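Local coordinates for 3-keto-5-aminohexanoate cleavage protein (Archaeoglobus fulgidus, PDB 3LOT) that probably cleaves 3-keto-5-aminohexanoate or a related beta-keto acid, using a bound zinc ion in a TIM-barrel fold, at residues Lys170-Cys175 with Pro196-Phe201. Residues are numbered along the deposited sequence; the frame is centred on the assembly and turned at random. Where two conformers were deposited one is given.
Sequences KPELEC and PLRLQF
Lys170 NZ bonds Pro196 O at 2.7 Å, approaching in line with the carbonyl (178°). Lys170 CG lies anti to the backbone N (chi1 -171°), and the chain stays extended until a bend at chi4 places NZ by that oxygen. At the other end, Gln200 NE2 donates to Glu174 OE1 over 3.1 Å on the syn side of the carboxylate, with the acceptor in the amide plane and 167° at the hydrogen; this holds for one of two modelled conformers of Glu174. In it the two side chains run side by side. Between these ends the parallel ladder comprises Leu173 N to Arg198 O (2.8 Å), Gln200 N to Leu173 O (3.0 Å) and Cys175 N to Gln200 O (2.8 Å). One step earlier a water replaces the direct bond, donating to Pro171 O and accepting from Arg198 N.

Glu172 lies beside Arg198, but OE2 stays 4.1 Å from NE, beyond a salt bridge; the guanidinium instead pairs with Asp256. A second water can donate to Glu172 OE2 or to Gln200 OE1, which also bonds Ser235, but has too few protons for all the acceptors around it. An alanine in place of Glu172 would probably deprive this water of one acceptor and Arg198 of a nearby negative charge, though Asp256 would remain.

On the other face, Leu173 CD1 packs against Leu199 CD2 at 3.6 Å and Leu197 CB at 4.0 Å, and helix 178-189 covers this layer through Thr184. Adjacent parallel strands joined through that helix make a beta-alpha-beta unit of the TIM barrel; the face of Glu172, Glu174, Arg198 and Gln200 looks inward, with Glu172 near the zinc ligand His50.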
loop_
_atom_site.group_PDB
_atom_site.type_symbol
_atom_site.label_atom_id
_atom_site.label_comp_id
_atom_site.label_asym_id
_atom_site.label_seq_id
_atom_site.Cartn_x
_atom_site.Cartn_y
_atom_site.Cartn_z
ATOM N N LYS D 170 -9.513 -13.037 -28.562
ATOM C CA LYS D 170 -8.684 -12.504 -27.498
ATOM C C LYS D 170 -9.366 -12.721 -26.155
ATOM O O LYS D 170 -10.538 -12.376 -25.990
ATOM C CB LYS D 170 -8.418 -11.017 -27.625
ATOM C CG LYS D 170 -7.359 -10.572 -26.606
ATOM C CD LYS D 170 -6.872 -9.177 -26.804
ATOM C CE LYS D 170 -5.745 -8.795 -25.779
ATOM N NZ LYS D 170 -4.466 -9.484 -26.055
ATOM N N PRO D 171 -8.619 -13.251 -25.179
ATOM C CA PRO D 171 -9.140 -13.333 -23.833
ATOM C C PRO D 171 -9.158 -11.992 -23.110
ATOM O O PRO D 171 -8.174 -11.248 -23.084
ATOM C CB PRO D 171 -8.153 -14.297 -23.134
ATOM C CG PRO D 171 -7.377 -14.908 -24.216
ATOM C CD PRO D 171 -7.332 -13.953 -25.304
ATOM N N GLU D 172 -10.288 -11.696 -22.499
ATOM C CA GLU D 172 -10.367 -10.615 -21.543
ATOM C C GLU D 172 -10.482 -11.295 -20.198
ATOM O O GLU D 172 -11.489 -11.934 -19.927
ATOM C CB GLU D 172 -11.582 -9.751 -21.793
ATOM C CG GLU D 172 -11.704 -8.629 -20.772
ATOM C CD GLU D 172 -12.821 -7.676 -21.058
ATOM O OE1 GLU D 172 -13.951 -7.987 -20.673
ATOM O OE2 GLU D 172 -12.554 -6.586 -21.581
ATOM N N LEU D 173 -9.473 -11.097 -19.346
ATOM C CA LEU D 173 -9.221 -11.996 -18.231
ATOM C C LEU D 173 -9.821 -11.361 -17.007
ATOM O O LEU D 173 -9.271 -10.412 -16.489
ATOM C CB LEU D 173 -7.721 -12.191 -18.063
ATOM C CG LEU D 173 -6.981 -12.795 -19.290
ATOM C CD1 LEU D 173 -5.503 -12.567 -19.124
ATOM C CD2 LEU D 173 -7.298 -14.286 -19.409
ATOM N N GLU D 174 -10.926 -11.915 -16.548
ATOM C CA GLU D 174 -11.712 -11.278 -15.510
ATOM C C GLU D 174 -11.100 -11.716 -14.196
ATOM O O GLU D 174 -10.906 -12.928 -13.980
ATOM C CB GLU D 174 -13.168 -11.722 -15.587
ATOM C CG GLU D 174 -13.752 -11.781 -17.009
ATOM C CD GLU D 174 -13.751 -10.451 -17.741
ATOM O OE1 GLU D 174 -13.689 -9.384 -17.087
ATOM O OE2 GLU D 174 -13.803 -10.480 -18.995
ATOM N N CYS D 175 -10.726 -10.740 -13.381
ATOM C CA CYS D 175 -10.186 -10.989 -12.068
ATOM C C CYS D 175 -10.994 -10.312 -10.965
ATOM O O CYS D 175 -11.159 -9.104 -10.975
ATOM C CB CYS D 175 -8.755 -10.488 -11.961
ATOM S SG CYS D 175 -7.619 -11.315 -13.155
ATOM N N PRO D 196 0.296 -9.180 -25.274
ATOM C CA PRO D 196 -0.091 -8.491 -24.042
ATOM C C PRO D 196 -1.463 -8.938 -23.559
ATOM O O PRO D 196 -2.401 -9.074 -24.337
ATOM C CB PRO D 196 -0.160 -7.020 -24.460
ATOM C CG PRO D 196 -0.241 -7.031 -25.912
ATOM C CD PRO D 196 0.316 -8.282 -26.434
ATOM N N LEU D 197 -1.559 -9.169 -22.273
ATOM C CA LEU D 197 -2.780 -9.637 -21.691
ATOM C C LEU D 197 -3.753 -8.465 -21.549
ATOM O O LEU D 197 -3.354 -7.305 -21.459
ATOM C CB LEU D 197 -2.512 -10.246 -20.318
ATOM C CG LEU D 197 -1.387 -11.295 -20.205
ATOM C CD1 LEU D 197 -1.308 -11.737 -18.764
ATOM C CD2 LEU D 197 -1.592 -12.476 -21.124
ATOM N N ARG D 198 -5.027 -8.794 -21.567
ATOM C CA ARG D 198 -6.089 -7.855 -21.252
ATOM C C ARG D 198 -6.772 -8.313 -19.990
ATOM O O ARG D 198 -7.415 -9.345 -19.993
ATOM C CB ARG D 198 -7.080 -7.794 -22.413
ATOM C CG ARG D 198 -8.260 -6.836 -22.199
ATOM C CD ARG D 198 -7.840 -5.443 -21.892
ATOM N NE ARG D 198 -8.991 -4.538 -21.957
ATOM C CZ ARG D 198 -8.934 -3.211 -21.803
ATOM N NH1 ARG D 198 -7.789 -2.614 -21.606
ATOM N NH2 ARG D 198 -10.043 -2.471 -21.859
ATOM N N LEU D 199 -6.676 -7.515 -18.926
ATOM C CA LEU D 199 -7.285 -7.852 -17.630
ATOM C C LEU D 199 -8.445 -6.918 -17.317
ATOM O O LEU D 199 -8.422 -5.735 -17.618
ATOM C CB LEU D 199 -6.279 -7.726 -16.440
ATOM C CG LEU D 199 -4.876 -8.356 -16.382
ATOM C CD1 LEU D 199 -4.454 -8.737 -14.931
ATOM C CD2 LEU D 199 -4.733 -9.528 -17.271
ATOM N N GLN D 200 -9.435 -7.435 -16.624
ATOM C CA GLN D 200 -10.462 -6.609 -16.092
ATOM C C GLN D 200 -10.618 -6.892 -14.600
ATOM O O GLN D 200 -10.738 -8.040 -14.169
ATOM C CB GLN D 200 -11.725 -6.873 -16.845
ATOM C CG GLN D 200 -12.926 -6.060 -16.396
ATOM C CD GLN D 200 -13.710 -5.625 -17.586
ATOM O OE1 GLN D 200 -13.764 -4.451 -17.897
ATOM N NE2 GLN D 200 -14.255 -6.594 -18.319
ATOM N N PHE D 201 -10.567 -5.842 -13.822
ATOM C CA PHE D 201 -10.621 -5.955 -12.389
ATOM C C PHE D 201 -12.074 -5.695 -12.005
ATOM O O PHE D 201 -12.621 -4.669 -12.419
ATOM C CB PHE D 201 -9.728 -4.906 -11.760
ATOM C CG PHE D 201 -8.266 -4.994 -12.158
ATOM C CD1 PHE D 201 -7.643 -6.195 -12.366
ATOM C CD2 PHE D 201 -7.495 -3.836 -12.221
ATOM C CE1 PHE D 201 -6.284 -6.240 -12.655
ATOM C CE2 PHE D 201 -6.141 -3.900 -12.529
ATOM C CZ PHE D 201 -5.551 -5.098 -12.756
HETATM O O HOH W 1 -5.509 -11.386 -22.890
HETATM O O HOH W 2 -13.895 -4.209 -20.800
#